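Local structure of PilY2 protein (Pseudomonas aeruginosa, 3TDQ) at residues P4-E15 with K48-V59. The protein probably takes part in type 4 fimbrial (pilus) biogenesis, though its molecular role is not established. Sequence-based numbering, arbitrary orientation.
Sequences PQTFEGAGVVFE and KPGSVVSYSGTV. With NA (sodium ion), chain D.
F7 lays its ring across G57, with G57 N 3.8 Å above the plane of one face, toward the rim. Its CG stands between the backbone N and the carbonyl carbon (chi1 72°), which turns the ring over the neighbouring strand. Y55 does the same in the other direction. Its ring lies over G9, and G9 CA makes a CH-pi contact 4.1 Å from the ring centroid. Both rings thus lie over glycine backbone that carries no side chain. F7 and Y55 also meet at their rims, CE2 of F7 lying 3.8 Å from CD1 of Y55, and the two side chains cross at about a right angle. The Y55 hydroxyl reaches a water that also binds A10 O.

Strands 6-17 and 52-58 run antiparallel here in a five-stranded sheet, consistent with the OB clan to which the family belongs. Strand 6-17 is the central one, and 52-58 lies between it and 65-71. F7-G57, G9-Y55 and G11-V53 are hydrogen-bonded pairs. On the face that carries F7 and Y55, the Y55 ring also packs on I25, I66 and I69. On the other face E8 and S56 turn to the second subunit: E8 hydrogen-bonds Y70 of that subunit, and S56 hydrogen-bonds K73 of the same subunit.

V13 continues the packing near the K48-S51 type II turn. Its CG2 lies 4.0 Å from V53 CG2, and CG1 sits 3.5 Å from K48 O. V13 N donates to S51 O, while V13 O accepts a hydrogen bond from G50 N at 2.8 Å. At the opposite end T6 holds a sodium ion through O and OG1, the carbonyl at 2.4 Å, with D3 and three waters as further ligands.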
loop_
_atom_site.group_PDB
_atom_site.type_symbol
_atom_site.label_atom_id
_atom_site.label_comp_id
_atom_site.label_asym_id
_atom_site.label_seq_id
_atom_site.Cartn_x
_atom_site.Cartn_y
_atom_site.Cartn_z
ATOM N N PRO A 4 -0.036 5.854 20.475
ATOM C CA PRO A 4 -0.456 4.528 20.989
ATOM C C PRO A 4 -1.862 4.087 20.514
ATOM O O PRO A 4 -2.268 2.958 20.784
ATOM C CB PRO A 4 -0.409 4.705 22.511
ATOM C CG PRO A 4 -0.591 6.172 22.739
ATOM C CD PRO A 4 -0.065 6.892 21.533
ATOM N N GLN A 5 -2.582 4.951 19.777
ATOM C CA GLN A 5 -3.925 4.679 19.258
ATOM C C GLN A 5 -3.900 4.171 17.826
ATOM O O GLN A 5 -4.927 3.766 17.300
ATOM C CB GLN A 5 -4.815 5.934 19.385
ATOM C CG GLN A 5 -4.979 6.356 20.852
ATOM C CD GLN A 5 -5.553 5.254 21.749
ATOM O OE1 GLN A 5 -6.338 4.387 21.318
ATOM N NE2 GLN A 5 -5.157 5.249 23.018
ATOM N N THR A 6 -2.741 4.210 17.182
ATOM C CA THR A 6 -2.619 3.679 15.822
ATOM C C THR A 6 -1.623 2.529 15.854
ATOM O O THR A 6 -0.801 2.396 16.774
ATOM C CB THR A 6 -2.210 4.750 14.790
ATOM O OG1 THR A 6 -0.910 5.218 15.137
ATOM C CG2 THR A 6 -3.206 5.920 14.707
ATOM N N PHE A 7 -1.695 1.684 14.850
ATOM C CA PHE A 7 -0.752 0.568 14.747
ATOM C C PHE A 7 -0.426 0.307 13.276
ATOM O O PHE A 7 -1.194 0.682 12.390
ATOM C CB PHE A 7 -1.319 -0.700 15.431
ATOM C CG PHE A 7 -2.438 -1.327 14.646
ATOM C CD1 PHE A 7 -3.753 -0.870 14.785
ATOM C CD2 PHE A 7 -2.174 -2.352 13.739
ATOM C CE1 PHE A 7 -4.781 -1.438 14.038
ATOM C CE2 PHE A 7 -3.187 -2.909 12.985
ATOM C CZ PHE A 7 -4.492 -2.461 13.147
ATOM N N GLU A 8 0.680 -0.390 13.033
ATOM C CA GLU A 8 1.088 -0.804 11.708
ATOM C C GLU A 8 1.816 -2.134 11.823
ATOM O O GLU A 8 2.555 -2.360 12.779
ATOM C CB GLU A 8 1.981 0.255 11.036
ATOM C CG GLU A 8 2.469 -0.158 9.656
ATOM C CD GLU A 8 3.162 0.937 8.871
ATOM O OE1 GLU A 8 4.052 1.617 9.429
ATOM O OE2 GLU A 8 2.783 1.136 7.697
ATOM N N GLY A 9 1.621 -2.991 10.839
ATOM C CA GLY A 9 2.313 -4.273 10.791
ATOM C C GLY A 9 2.399 -4.833 9.393
ATOM O O GLY A 9 1.999 -4.182 8.423
ATOM N N ALA A 10 2.926 -6.056 9.291
ATOM C CA ALA A 10 3.039 -6.801 8.041
ATOM C C ALA A 10 3.003 -8.283 8.337
ATOM O O ALA A 10 3.443 -8.706 9.399
ATOM C CB ALA A 10 4.314 -6.432 7.294
ATOM N N GLY A 11 2.421 -9.057 7.437
ATOM C CA GLY A 11 2.343 -10.499 7.628
ATOM C C GLY A 11 1.679 -11.222 6.484
ATOM O O GLY A 11 1.637 -10.723 5.360
ATOM N N VAL A 12 1.197 -12.421 6.772
ATOM C CA VAL A 12 0.530 -13.306 5.821
ATOM C C VAL A 12 -0.900 -13.537 6.299
ATOM O O VAL A 12 -1.106 -13.862 7.466
ATOM C CB VAL A 12 1.307 -14.659 5.650
ATOM C CG1 VAL A 12 0.609 -15.584 4.651
ATOM C CG2 VAL A 12 2.772 -14.431 5.235
ATOM N N VAL A 13 -1.878 -13.397 5.394
ATOM C CA VAL A 13 -3.282 -13.681 5.703
ATOM C C VAL A 13 -3.453 -15.213 5.754
ATOM O O VAL A 13 -3.046 -15.909 4.825
ATOM C CB VAL A 13 -4.260 -13.025 4.668
ATOM C CG1 VAL A 13 -5.713 -13.401 4.958
ATOM C CG2 VAL A 13 -4.103 -11.500 4.625
ATOM N N PHE A 14 -4.046 -15.736 6.824
ATOM C CA PHE A 14 -4.309 -17.172 6.944
ATOM C C PHE A 14 -5.787 -17.481 6.674
ATOM O O PHE A 14 -6.100 -18.531 6.119
ATOM C CB PHE A 14 -3.891 -17.692 8.327
ATOM C CG PHE A 14 -2.398 -17.937 8.413
ATOM C CD1 PHE A 14 -1.509 -16.877 8.562
ATOM C CD2 PHE A 14 -1.883 -19.229 8.349
ATOM C CE1 PHE A 14 -0.129 -17.102 8.620
ATOM C CE2 PHE A 14 -0.506 -19.452 8.424
ATOM C CZ PHE A 14 0.360 -18.384 8.549
ATOM N N GLU A 15 -6.676 -16.550 6.997
ATOM C CA GLU A 15 -8.120 -16.688 6.791
ATOM C C GLU A 15 -8.788 -15.342 6.752
ATOM O O GLU A 15 -8.272 -14.363 7.296
ATOM C CB GLU A 15 -8.787 -17.529 7.920
ATOM C CG GLU A 15 -8.807 -19.033 7.711
ATOM C CD GLU A 15 -9.223 -19.565 6.346
ATOM O OE1 GLU A 15 -10.145 -18.992 5.714
ATOM O OE2 GLU A 15 -8.608 -20.564 5.906
ATOM N N LYS A 48 -6.923 -12.723 0.577
ATOM C CA LYS A 48 -7.232 -14.155 0.536
ATOM C C LYS A 48 -6.241 -14.897 1.414
ATOM O O LYS A 48 -5.149 -14.373 1.614
ATOM C CB LYS A 48 -7.103 -14.691 -0.937
ATOM C CG LYS A 48 -7.968 -14.028 -2.011
ATOM C CD LYS A 48 -9.441 -14.391 -1.889
ATOM C CE LYS A 48 -10.303 -13.573 -2.817
ATOM N NZ LYS A 48 -11.745 -13.750 -2.502
ATOM N N PRO A 49 -6.510 -16.159 1.827
ATOM C CA PRO A 49 -5.447 -16.947 2.494
ATOM C C PRO A 49 -4.216 -17.014 1.584
ATOM O O PRO A 49 -4.360 -17.250 0.386
ATOM C CB PRO A 49 -6.091 -18.330 2.664
ATOM C CG PRO A 49 -7.580 -18.059 2.650
ATOM C CD PRO A 49 -7.750 -16.951 1.660
ATOM N N GLY A 50 -3.050 -16.701 2.126
ATOM C CA GLY A 50 -1.812 -16.659 1.358
ATOM C C GLY A 50 -1.395 -15.257 0.946
ATOM O O GLY A 50 -0.255 -15.078 0.515
ATOM N N SER A 51 -2.296 -14.240 1.062
ATOM C CA SER A 51 -1.920 -12.858 0.711
ATOM C C SER A 51 -0.841 -12.357 1.653
ATOM O O SER A 51 -0.935 -12.558 2.872
ATOM C CB SER A 51 -3.116 -11.902 0.761
ATOM O OG SER A 51 -4.141 -12.253 -0.149
ATOM N N VAL A 52 0.194 -11.721 1.090
ATOM C CA VAL A 52 1.266 -11.138 1.886
ATOM C C VAL A 52 0.871 -9.670 2.011
ATOM O O VAL A 52 0.606 -9.037 0.990
ATOM C CB VAL A 52 2.666 -11.377 1.262
ATOM C CG1 VAL A 52 3.730 -10.527 1.952
ATOM C CG2 VAL A 52 3.035 -12.859 1.293
ATOM N N VAL A 53 0.755 -9.151 3.243
ATOM C CA VAL A 53 0.198 -7.793 3.425
ATOM C C VAL A 53 0.987 -6.870 4.335
ATOM O O VAL A 53 1.683 -7.322 5.229
ATOM C CB VAL A 53 -1.249 -7.898 3.984
ATOM C CG1 VAL A 53 -2.231 -8.407 2.919
ATOM C CG2 VAL A 53 -1.308 -8.755 5.275
ATOM N N SER A 54 0.848 -5.556 4.087
ATOM C CA SER A 54 1.295 -4.442 4.926
ATOM C C SER A 54 0.009 -3.762 5.329
ATOM O O SER A 54 -0.884 -3.632 4.479
ATOM C CB SER A 54 2.230 -3.497 4.183
ATOM O OG SER A 54 3.471 -4.139 3.964
ATOM N N TYR A 55 -0.152 -3.401 6.613
ATOM C CA TYR A 55 -1.433 -2.818 7.027
ATOM C C TYR A 55 -1.255 -1.829 8.162
ATOM O O TYR A 55 -0.267 -1.882 8.896
ATOM C CB TYR A 55 -2.445 -3.929 7.437
ATOM C CG TYR A 55 -1.874 -4.901 8.446
ATOM C CD1 TYR A 55 -1.974 -4.659 9.813
ATOM C CD2 TYR A 55 -1.139 -6.012 8.033
ATOM C CE1 TYR A 55 -1.389 -5.512 10.745
ATOM C CE2 TYR A 55 -0.526 -6.860 8.958
ATOM C CZ TYR A 55 -0.658 -6.608 10.311
ATOM O OH TYR A 55 -0.072 -7.445 11.228
ATOM N N SER A 56 -2.241 -0.952 8.329
ATOM C CA SER A 56 -2.239 0.013 9.422
ATOM C C SER A 56 -3.663 0.291 9.830
ATOM O O SER A 56 -4.591 0.001 9.073
ATOM C CB SER A 56 -1.508 1.298 9.026
ATOM O OG SER A 56 -2.084 1.901 7.883
ATOM N N GLY A 57 -3.838 0.805 11.039
ATOM C CA GLY A 57 -5.168 1.097 11.533
ATOM C C GLY A 57 -5.188 1.759 12.887
ATOM O O GLY A 57 -4.176 2.298 13.343
ATOM N N THR A 58 -6.357 1.661 13.542
ATOM C CA THR A 58 -6.646 2.262 14.828
ATOM C C THR A 58 -6.929 1.167 15.829
ATOM O O THR A 58 -7.628 0.192 15.528
ATOM C CB THR A 58 -7.861 3.248 14.680
ATOM O OG1 THR A 58 -7.510 4.289 13.771
ATOM C CG2 THR A 58 -8.282 3.911 15.989
ATOM N N VAL A 59 -6.405 1.353 17.026
ATOM C CA VAL A 59 -6.626 0.452 18.150
ATOM C C VAL A 59 -8.120 0.545 18.549
ATOM O O VAL A 59 -8.669 1.645 18.642
ATOM C CB VAL A 59 -5.656 0.777 19.325
ATOM C CG1 VAL A 59 -5.944 -0.105 20.538
ATOM C CG2 VAL A 59 -4.188 0.609 18.865
HETATM NA NA NA D . 1.069 3.838 16.567
HETATM O O HOH W 1 -8.215 4.167 19.563
HETATM O O HOH W 2 1.773 -9.554 11.415
HETATM O O HOH W 3 2.468 5.800 15.547
HETATM O O HOH W 4 2.463 2.842 18.194
HETATM O O HOH W 5 1.720 3.118 13.996
#